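Local atomic coordinates of probable ferredoxin-dependent nitrite reductase NirA (Mycobacterium tuberculosis, PDB entry 1ZJ8), a protein that catalyses the six-electron reduction of sulfite to sulfide with reduced ferredoxin as electron donor, using one siroheme and one [4Fe-4S] cluster. Residues E130-R133 with D134-D137; I368-A371 with V372-M376; G550-F553 with A554-V557. All coordinates share one frame; numbering follows the deposited sequence.

Contact 1 (E130-R133 with D134-D137)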
ATOM      1  N   GLU A 130      -0.968  13.678 -20.407  1.00 41.25           N
ATOM      2  CA  GLU A 130      -0.600  15.060 -20.703  1.00 41.14           C
ATOM      3  C   GLU A 130       0.474  15.631 -19.805  1.00 40.70           C
ATOM      4  O   GLU A 130       1.286  16.402 -20.267  1.00 40.99           O
ATOM      5  CB  GLU A 130      -1.836  15.951 -20.593  1.00 41.30           C
ATOM      6  CG  GLU A 130      -1.777  17.221 -21.432  1.00 42.10           C
ATOM      7  CD  GLU A 130      -2.739  18.304 -20.920  1.00 43.16           C
ATOM      8  OE1 GLU A 130      -3.971  18.199 -21.214  1.00 44.12           O
ATOM      9  OE2 GLU A 130      -2.247  19.249 -20.230  1.00 44.61           O
ATOM     10  N   PHE A 131       0.471  15.287 -18.525  1.00 40.69           N
ATOM     11  CA  PHE A 131       1.430  15.871 -17.579  1.00 40.48           C
ATOM     12  C   PHE A 131       2.450  14.923 -16.982  1.00 39.97           C
ATOM     13  O   PHE A 131       3.362  15.399 -16.314  1.00 39.84           O
ATOM     14  CB  PHE A 131       0.704  16.493 -16.388  1.00 41.16           C
ATOM     15  CG  PHE A 131      -0.187  17.639 -16.738  1.00 41.60           C
ATOM     16  CD1 PHE A 131      -1.463  17.710 -16.202  1.00 41.34           C
ATOM     17  CD2 PHE A 131       0.258  18.656 -17.585  1.00 42.49           C
ATOM     18  CE1 PHE A 131      -2.281  18.756 -16.510  1.00 42.49           C
ATOM     19  CE2 PHE A 131      -0.548  19.718 -17.893  1.00 42.05           C
ATOM     20  CZ  PHE A 131      -1.823  19.772 -17.362  1.00 42.86           C
ATOM     21  N   ALA A 132       2.295  13.609 -17.164  1.00 39.43           N
ATOM     22  CA  ALA A 132       3.170  12.639 -16.479  1.00 39.36           C
ATOM     23  C   ALA A 132       3.923  11.722 -17.438  1.00 39.18           C
ATOM     24  O   ALA A 132       4.506  10.728 -17.011  1.00 39.53           O
ATOM     25  CB  ALA A 132       2.366  11.810 -15.448  1.00 39.31           C
ATOM     26  N   ARG A 133       3.944  12.078 -18.718  1.00 38.79           N
ATOM     27  CA  ARG A 133       4.554  11.258 -19.767  1.00 38.49           C
ATOM     28  C   ARG A 133       3.896   9.882 -19.854  1.00 37.88           C
ATOM     29  O   ARG A 133       4.529   8.901 -20.258  1.00 37.70           O
ATOM     30  CB  ARG A 133       6.072  11.153 -19.575  1.00 38.90           C
ATOM     31  CG  ARG A 133       6.794  12.525 -19.439  1.00 39.71           C
ATOM     32  CD  ARG A 133       8.318  12.390 -19.599  1.00 39.53           C
ATOM     33  NE  ARG A 133       9.075  13.481 -18.976  1.00 40.52           N
ATOM     34  CZ  ARG A 133      10.331  13.829 -19.297  1.00 41.51           C
ATOM     35  NH1 ARG A 133      11.011  13.198 -20.259  1.00 42.58           N
ATOM     36  NH2 ARG A 133      10.927  14.830 -18.650  1.00 41.48           N
ATOM     37  N   ASP A 134       2.603   9.849 -19.508  1.00 37.46           N
ATOM     38  CA  ASP A 134       1.744   8.650 -19.566  1.00 37.17           C
ATOM     39  C   ASP A 134       2.080   7.610 -18.480  1.00 36.80           C
ATOM     40  O   ASP A 134       1.610   6.476 -18.537  1.00 37.13           O
ATOM     41  CB  ASP A 134       1.744   8.022 -20.966  1.00 37.31           C
ATOM     42  CG  ASP A 134       0.358   7.521 -21.391  1.00 39.36           C
ATOM     43  OD1 ASP A 134      -0.651   8.244 -21.157  1.00 42.16           O
ATOM     44  OD2 ASP A 134       0.269   6.409 -21.980  1.00 39.89           O
ATOM     45  N   THR A 135       2.874   7.999 -17.485  1.00 35.87           N
ATOM     46  CA  THR A 135       3.102   7.155 -16.331  1.00 35.27           C
ATOM     47  C   THR A 135       1.845   7.136 -15.452  1.00 34.61           C
ATOM     48  O   THR A 135       1.241   8.179 -15.180  1.00 34.43           O
ATOM     49  CB  THR A 135       4.320   7.646 -15.478  1.00 35.41           C
ATOM     50  OG1 THR A 135       4.084   8.983 -14.994  1.00 35.93           O
ATOM     51  CG2 THR A 135       5.599   7.609 -16.304  1.00 34.94           C
ATOM     52  N   ALA A 136       1.478   5.937 -15.012  1.00 34.06           N
ATOM     53  CA  ALA A 136       0.395   5.739 -14.055  1.00 33.53           C
ATOM     54  C   ALA A 136       0.538   4.350 -13.452  1.00 32.91           C
ATOM     55  O   ALA A 136       0.440   3.366 -14.170  1.00 32.49           O
ATOM     56  CB  ALA A 136      -0.931   5.866 -14.760  1.00 33.54           C
ATOM     57  N   ASP A 137       0.808   4.275 -12.151  1.00 32.64           N
ATOM     58  CA  ASP A 137       1.005   2.989 -11.473  1.00 32.57           C
ATOM     59  C   ASP A 137       0.084   2.871 -10.260  1.00 32.27           C
ATOM     60  O   ASP A 137       0.050   3.780  -9.421  1.00 32.02           O
ATOM     61  CB  ASP A 137       2.460   2.823 -11.042  1.00 32.66           C
ATOM     62  CG  ASP A 137       3.431   2.839 -12.221  1.00 33.93           C
ATOM     63  OD1 ASP A 137       3.029   2.385 -13.327  1.00 35.55           O
ATOM     64  OD2 ASP A 137       4.593   3.314 -12.044  1.00 33.53           O
TER
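Ala132 and Thr135 close a type I' beta turn that takes the chain from the end of helix 118-131 into strand 135-138, within a ferredoxin-like half domain. The helix ends here: Ala132 is the first residue to leave helical geometry, and Arg133 and Asp134 form the corners of the turn with positive phi (60° and 72°). The carbonyl O of Ala132 holds the turn by accepting two bonds from one residue. Thr135 N donates to Ala132 O at 3.2 Å and approaches from well above the carbonyl plane, whereas the hydroxyl Thr135 OG1 donates to Ala132 O at 2.7 Å with a much smaller tilt from that plane. Both donors come from the same face of the carbonyl. A chi1 of 61° puts OG1 between the backbone N and the carbonyl carbon, which lets the hydroxyl and the backbone N-H of Thr135 reach the same oxygen. This rotation also brings Thr135 OG1 alongside the Ala132 methyl, 3.3 Å from CB, and Thr135 CG2 to 3.4 Å from Ala132 O. OG1 is further bonded to His147 N, so the backbone of strand 144-149 helps fix the threonine's rotation. At the corner, the carboxylate of Asp134 is bonded through OD1 to Thr129 OG1 and through OD2 to Thr367 OG1, tying the last turns of helix 118-131 to the start of helix 366-379. Around the turn, Ala132 lies on Tyr146 and both Arg133 and Thr135 on Trp148 of strand 144-149, Phe131 packs against helix 154-162, and the outgoing strand pairs with strand 363-365 through Ala136 and Val364.

Contact 2 (I368-A371 with V372-M376)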
ATOM      1  N   ILE A 368      -4.146   3.801 -20.885  1.00 30.12           N
ATOM      2  CA  ILE A 368      -4.888   2.627 -20.434  1.00 30.29           C
ATOM      3  C   ILE A 368      -6.065   3.011 -19.538  1.00 30.40           C
ATOM      4  O   ILE A 368      -7.181   2.504 -19.717  1.00 30.58           O
ATOM      5  CB  ILE A 368      -3.991   1.597 -19.745  1.00 30.33           C
ATOM      6  CG1 ILE A 368      -3.202   0.843 -20.813  1.00 30.37           C
ATOM      7  CG2 ILE A 368      -4.836   0.590 -18.931  1.00 30.15           C
ATOM      8  CD1 ILE A 368      -2.167  -0.095 -20.260  1.00 30.75           C
ATOM      9  N   LEU A 369      -5.818   3.896 -18.576  1.00 30.44           N
ATOM     10  CA  LEU A 369      -6.875   4.324 -17.664  1.00 30.67           C
ATOM     11  C   LEU A 369      -8.026   4.955 -18.449  1.00 30.82           C
ATOM     12  O   LEU A 369      -9.213   4.755 -18.130  1.00 30.87           O
ATOM     13  CB  LEU A 369      -6.328   5.325 -16.622  1.00 30.58           C
ATOM     14  CG  LEU A 369      -5.356   4.763 -15.575  1.00 30.71           C
ATOM     15  CD1 LEU A 369      -4.738   5.868 -14.718  1.00 30.73           C
ATOM     16  CD2 LEU A 369      -6.058   3.773 -14.668  1.00 30.28           C
ATOM     17  N   THR A 370      -7.674   5.716 -19.481  1.00 30.94           N
ATOM     18  CA  THR A 370      -8.690   6.372 -20.281  1.00 30.99           C
ATOM     19  C   THR A 370      -9.407   5.305 -21.077  1.00 30.86           C
ATOM     20  O   THR A 370     -10.634   5.324 -21.183  1.00 30.88           O
ATOM     21  CB  THR A 370      -8.118   7.515 -21.140  1.00 31.07           C
ATOM     22  OG1 THR A 370      -7.398   8.403 -20.281  1.00 32.04           O
ATOM     23  CG2 THR A 370      -9.238   8.328 -21.813  1.00 30.80           C
ATOM     24  N   ALA A 371      -8.644   4.343 -21.585  1.00 30.90           N
ATOM     25  CA  ALA A 371      -9.225   3.232 -22.351  1.00 30.87           C
ATOM     26  C   ALA A 371     -10.273   2.452 -21.538  1.00 30.82           C
ATOM     27  O   ALA A 371     -11.334   2.072 -22.076  1.00 30.88           O
ATOM     28  CB  ALA A 371      -8.127   2.315 -22.834  1.00 30.60           C
ATOM     29  N   VAL A 372      -9.959   2.230 -20.259  1.00 30.63           N
ATOM     30  CA  VAL A 372     -10.847   1.524 -19.330  1.00 31.14           C
ATOM     31  C   VAL A 372     -12.121   2.342 -19.075  1.00 31.40           C
ATOM     32  O   VAL A 372     -13.217   1.788 -18.970  1.00 31.30           O
ATOM     33  CB  VAL A 372     -10.148   1.231 -17.949  1.00 31.16           C
ATOM     34  CG1 VAL A 372     -11.157   0.688 -16.924  1.00 31.18           C
ATOM     35  CG2 VAL A 372      -8.971   0.272 -18.100  1.00 30.40           C
ATOM     36  N   ALA A 373     -11.976   3.658 -18.981  1.00 31.82           N
ATOM     37  CA  ALA A 373     -13.134   4.522 -18.761  1.00 32.09           C
ATOM     38  C   ALA A 373     -14.168   4.373 -19.871  1.00 32.40           C
ATOM     39  O   ALA A 373     -15.369   4.352 -19.588  1.00 32.82           O
ATOM     40  CB  ALA A 373     -12.702   5.971 -18.614  1.00 32.10           C
ATOM     41  N   ASP A 374     -13.706   4.240 -21.116  1.00 32.65           N
ATOM     42  CA  ASP A 374     -14.613   4.078 -22.276  1.00 32.97           C
ATOM     43  C   ASP A 374     -15.253   2.695 -22.331  1.00 32.86           C
ATOM     44  O   ASP A 374     -16.419   2.548 -22.747  1.00 32.41           O
ATOM     45  CB  ASP A 374     -13.883   4.415 -23.588  1.00 33.51           C
ATOM     46  CG  ASP A 374     -13.403   5.866 -23.618  1.00 35.12           C
ATOM     47  OD1 ASP A 374     -14.175   6.737 -23.152  1.00 35.52           O
ATOM     48  OD2 ASP A 374     -12.254   6.138 -24.050  1.00 38.03           O
ATOM     49  N   LEU A 375     -14.490   1.687 -21.900  1.00 32.76           N
ATOM     50  CA  LEU A 375     -15.028   0.338 -21.730  1.00 32.82           C
ATOM     51  C   LEU A 375     -16.121   0.334 -20.660  1.00 32.86           C
ATOM     52  O   LEU A 375     -17.167  -0.303 -20.834  1.00 32.79           O
ATOM     53  CB  LEU A 375     -13.925  -0.640 -21.335  1.00 32.80           C
ATOM     54  CG  LEU A 375     -12.937  -1.033 -22.432  1.00 32.99           C
ATOM     55  CD1 LEU A 375     -11.796  -1.852 -21.848  1.00 33.82           C
ATOM     56  CD2 LEU A 375     -13.639  -1.802 -23.540  1.00 32.84           C
ATOM     57  N   MET A 376     -15.891   1.053 -19.566  1.00 32.80           N
ATOM     58  CA  MET A 376     -16.907   1.187 -18.545  1.00 33.31           C
ATOM     59  C   MET A 376     -18.205   1.794 -19.106  1.00 33.40           C
ATOM     60  O   MET A 376     -19.308   1.319 -18.804  1.00 32.95           O
ATOM     61  CB  MET A 376     -16.370   2.024 -17.394  1.00 33.44           C
ATOM     62  CG  MET A 376     -15.400   1.257 -16.513  1.00 33.91           C
ATOM     63  SD  MET A 376     -14.652   2.226 -15.181  1.00 34.51           S
ATOM     64  CE  MET A 376     -16.108   2.686 -14.243  1.00 35.05           C
TER
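Val372, in alpha-helix 366-379 of a ferredoxin-like half domain, has CG1 anti to its backbone N (chi1 171°), which places the other methyl, CG2, anti to the carbonyl carbon and directs it back toward Ile368, one turn earlier. Val372 CG2 meets Ile368 CG2 at 4.2 Å and lies 3.3 Å from Ile368 O, so the branched side chain packs beside the carbonyl that its own backbone N-H uses. Leu375 follows a different course: with CG anti to the carbonyl carbon (chi1 -73°), its branch point leans back toward the preceding turn and rests 3.5 Å from Ala371 O.

Four successive i to i+4 bonds run through the two segments. Val372 N to Ile368 O, at 2.8 Å, is the shortest and runs nearly in line with the C=O bond; the others link Ala373 to Leu369, Asp374 to Thr370 and Leu375 to Ala371. Asp374 N also makes a weak second bond to Ala371 O.

The helix is amphipathic. Leu369, Val372 and Met376 turn to Leu121 of helix 118-131, with Val372 and Met376 also on Ile394 of strand 392-397, while Leu375 touches Leu405 and Leu409 of helix 399-411. On the polar side, Thr370 OG1 bonds back to Gly366 O, and Asp374 OD1 forms a salt bridge with Arg122, joining this helix to helix 118-131. The other carboxylate oxygen, Asp374 OD2, lies 4.3 Å from the methyl CG2 of Thr370.

Contact 3 (G550-F553 with A554-V557)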
ATOM      1  N   GLY A 550      -1.492 -31.667  -1.035  1.00 64.39           N
ATOM      2  CA  GLY A 550      -2.384 -30.597  -0.570  1.00 63.84           C
ATOM      3  C   GLY A 550      -1.681 -29.533   0.263  1.00 63.40           C
ATOM      4  O   GLY A 550      -2.342 -28.664   0.839  1.00 63.27           O
ATOM      5  N   GLU A 551      -0.346 -29.585   0.318  1.00 62.69           N
ATOM      6  CA  GLU A 551       0.421 -28.730   1.230  1.00 62.19           C
ATOM      7  C   GLU A 551       0.666 -27.353   0.637  1.00 61.60           C
ATOM      8  O   GLU A 551       1.018 -27.225  -0.530  1.00 61.91           O
ATOM      9  CB  GLU A 551       1.767 -29.361   1.588  1.00 62.12           C
ATOM     10  CG  GLU A 551       2.406 -28.719   2.821  1.00 62.33           C
ATOM     11  CD  GLU A 551       3.824 -29.184   3.090  1.00 62.25           C
ATOM     12  OE1 GLU A 551       4.450 -29.771   2.182  1.00 62.52           O
ATOM     13  OE2 GLU A 551       4.318 -28.950   4.217  1.00 62.31           O
ATOM     14  N   ARG A 552       0.505 -26.322   1.451  1.00 60.81           N
ATOM     15  CA  ARG A 552       0.838 -24.960   1.025  1.00 60.35           C
ATOM     16  C   ARG A 552       2.347 -24.717   1.065  1.00 59.15           C
ATOM     17  O   ARG A 552       3.086 -25.394   1.774  1.00 58.89           O
ATOM     18  CB  ARG A 552       0.098 -23.916   1.881  1.00 60.41           C
ATOM     19  CG  ARG A 552      -1.338 -23.619   1.389  1.00 61.59           C
ATOM     20  CD  ARG A 552      -2.198 -22.903   2.435  1.00 62.47           C
ATOM     21  NE  ARG A 552      -1.436 -21.902   3.205  1.00 64.77           N
ATOM     22  CZ  ARG A 552      -1.237 -21.903   4.532  1.00 64.86           C
ATOM     23  NH1 ARG A 552      -1.758 -22.860   5.308  1.00 64.50           N
ATOM     24  NH2 ARG A 552      -0.517 -20.919   5.099  1.00 64.19           N
ATOM     25  N   PHE A 553       2.788 -23.749   0.273  1.00 57.95           N
ATOM     26  CA  PHE A 553       4.195 -23.375   0.180  1.00 57.55           C
ATOM     27  C   PHE A 553       4.782 -22.923   1.534  1.00 56.95           C
ATOM     28  O   PHE A 553       5.889 -23.330   1.906  1.00 56.40           O
ATOM     29  CB  PHE A 553       4.362 -22.273  -0.878  1.00 56.63           C
ATOM     30  CG  PHE A 553       5.777 -22.016  -1.246  1.00 56.76           C
ATOM     31  CD1 PHE A 553       6.381 -22.735  -2.258  1.00 56.19           C
ATOM     32  CD2 PHE A 553       6.522 -21.070  -0.567  1.00 55.13           C
ATOM     33  CE1 PHE A 553       7.706 -22.508  -2.588  1.00 55.75           C
ATOM     34  CE2 PHE A 553       7.833 -20.841  -0.889  1.00 54.54           C
ATOM     35  CZ  PHE A 553       8.428 -21.563  -1.900  1.00 55.28           C
ATOM     36  N   ALA A 554       4.033 -22.095   2.267  1.00 56.81           N
ATOM     37  CA  ALA A 554       4.469 -21.595   3.586  1.00 56.88           C
ATOM     38  C   ALA A 554       4.658 -22.711   4.625  1.00 56.93           C
ATOM     39  O   ALA A 554       5.433 -22.565   5.573  1.00 57.00           O
ATOM     40  CB  ALA A 554       3.497 -20.550   4.115  1.00 56.55           C
ATOM     41  N   GLN A 555       3.958 -23.827   4.442  1.00 57.22           N
ATOM     42  CA  GLN A 555       4.140 -25.001   5.294  1.00 57.53           C
ATOM     43  C   GLN A 555       5.358 -25.850   4.920  1.00 57.63           C
ATOM     44  O   GLN A 555       6.088 -26.284   5.796  1.00 57.40           O
ATOM     45  CB  GLN A 555       2.879 -25.855   5.299  1.00 57.57           C
ATOM     46  CG  GLN A 555       1.770 -25.221   6.113  1.00 58.00           C
ATOM     47  CD  GLN A 555       0.457 -25.941   5.971  1.00 58.13           C
ATOM     48  OE1 GLN A 555       0.410 -27.132   5.627  1.00 58.48           O
ATOM     49  NE2 GLN A 555      -0.633 -25.220   6.224  1.00 58.94           N
ATOM     50  N   TRP A 556       5.579 -26.088   3.631  1.00 57.93           N
ATOM     51  CA  TRP A 556       6.741 -26.857   3.178  1.00 58.41           C
ATOM     52  C   TRP A 556       8.077 -26.180   3.570  1.00 58.81           C
ATOM     53  O   TRP A 556       9.105 -26.834   3.757  1.00 58.97           O
ATOM     54  CB  TRP A 556       6.639 -27.069   1.664  1.00 58.32           C
ATOM     55  CG  TRP A 556       7.816 -27.724   1.101  1.00 58.19           C
ATOM     56  CD1 TRP A 556       8.153 -29.031   1.225  1.00 58.14           C
ATOM     57  CD2 TRP A 556       8.858 -27.100   0.348  1.00 57.93           C
ATOM     58  NE1 TRP A 556       9.345 -29.272   0.584  1.00 58.66           N
ATOM     59  CE2 TRP A 556       9.801 -28.102   0.036  1.00 58.60           C
ATOM     60  CE3 TRP A 556       9.082 -25.793  -0.104  1.00 58.14           C
ATOM     61  CZ2 TRP A 556      10.961 -27.840  -0.714  1.00 58.39           C
ATOM     62  CZ3 TRP A 556      10.233 -25.528  -0.846  1.00 58.29           C
ATOM     63  CH2 TRP A 556      11.160 -26.549  -1.141  1.00 58.38           C
ATOM     64  N   VAL A 557       8.027 -24.864   3.719  1.00 59.60           N
ATOM     65  CA  VAL A 557       9.165 -24.048   4.106  1.00 60.37           C
ATOM     66  C   VAL A 557       9.571 -24.292   5.575  1.00 61.29           C
ATOM     67  O   VAL A 557      10.691 -23.963   5.984  1.00 61.28           O
ATOM     68  CB  VAL A 557       8.809 -22.547   3.832  1.00 60.02           C
ATOM     69  CG1 VAL A 557       9.818 -21.596   4.405  1.00 60.17           C
ATOM     70  CG2 VAL A 557       8.686 -22.315   2.348  1.00 59.93           C
TER
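Glu551 lies across Trp556, its carboxylate turned 86° from the indole plane. Glu551, extended with CG anti to its backbone N (chi1 -163°), reaches along the first helical turn; its OE1 lies near the plane of the indole at its edge and 3.5 Å from Trp556 CB. That oxygen is also salt-bridged to Arg559 further along the helix. Nearby, the guanidinium of Arg552 stands almost perpendicular to the amide of Gln555, and Arg552 NH2 comes within 4.1 Å of the Ala554 methyl. The rings of Phe553 and Trp556 meet obliquely, with centroids 5.9 Å apart and planes at 56°. Val557 CG2 approaches the same phenyl ring at CE2, 3.7 Å away, while Phe543 packs against both aromatic rings and meets Phe553 edge-to-face. Arg552 O accepts from Trp556 N at 3.2 Å and, weakly, from Gln555 N; Val557 N follows to Phe553 O. The whole is the N-terminal turn of helix 553-559, with Arg552 at the N-cap position and an aromatic cluster seating the turn against helix 532-545.

How the contacts relate
The three contacts follow one another along the chain. Contacts 1 and 2 belong to the two ferredoxin-like half domains, yet their centres are only 15 Å apart and they touch, Ala136 CB lying 3.8 Å from Leu369 CD1. Strand 363-365, the sheet neighbour of the strand in contact 1, runs directly into helix 366-379 of contact 2, so the two halves are joined through a shared sheet. Contact 3, near the C-terminus in a 4Fe-4S domain range, is remote, its centre about 40 Å from that of contact 1 and 39 Å from that of contact 2. All three lie away from the siroheme and iron-sulfur sites and belong to the surrounding framework.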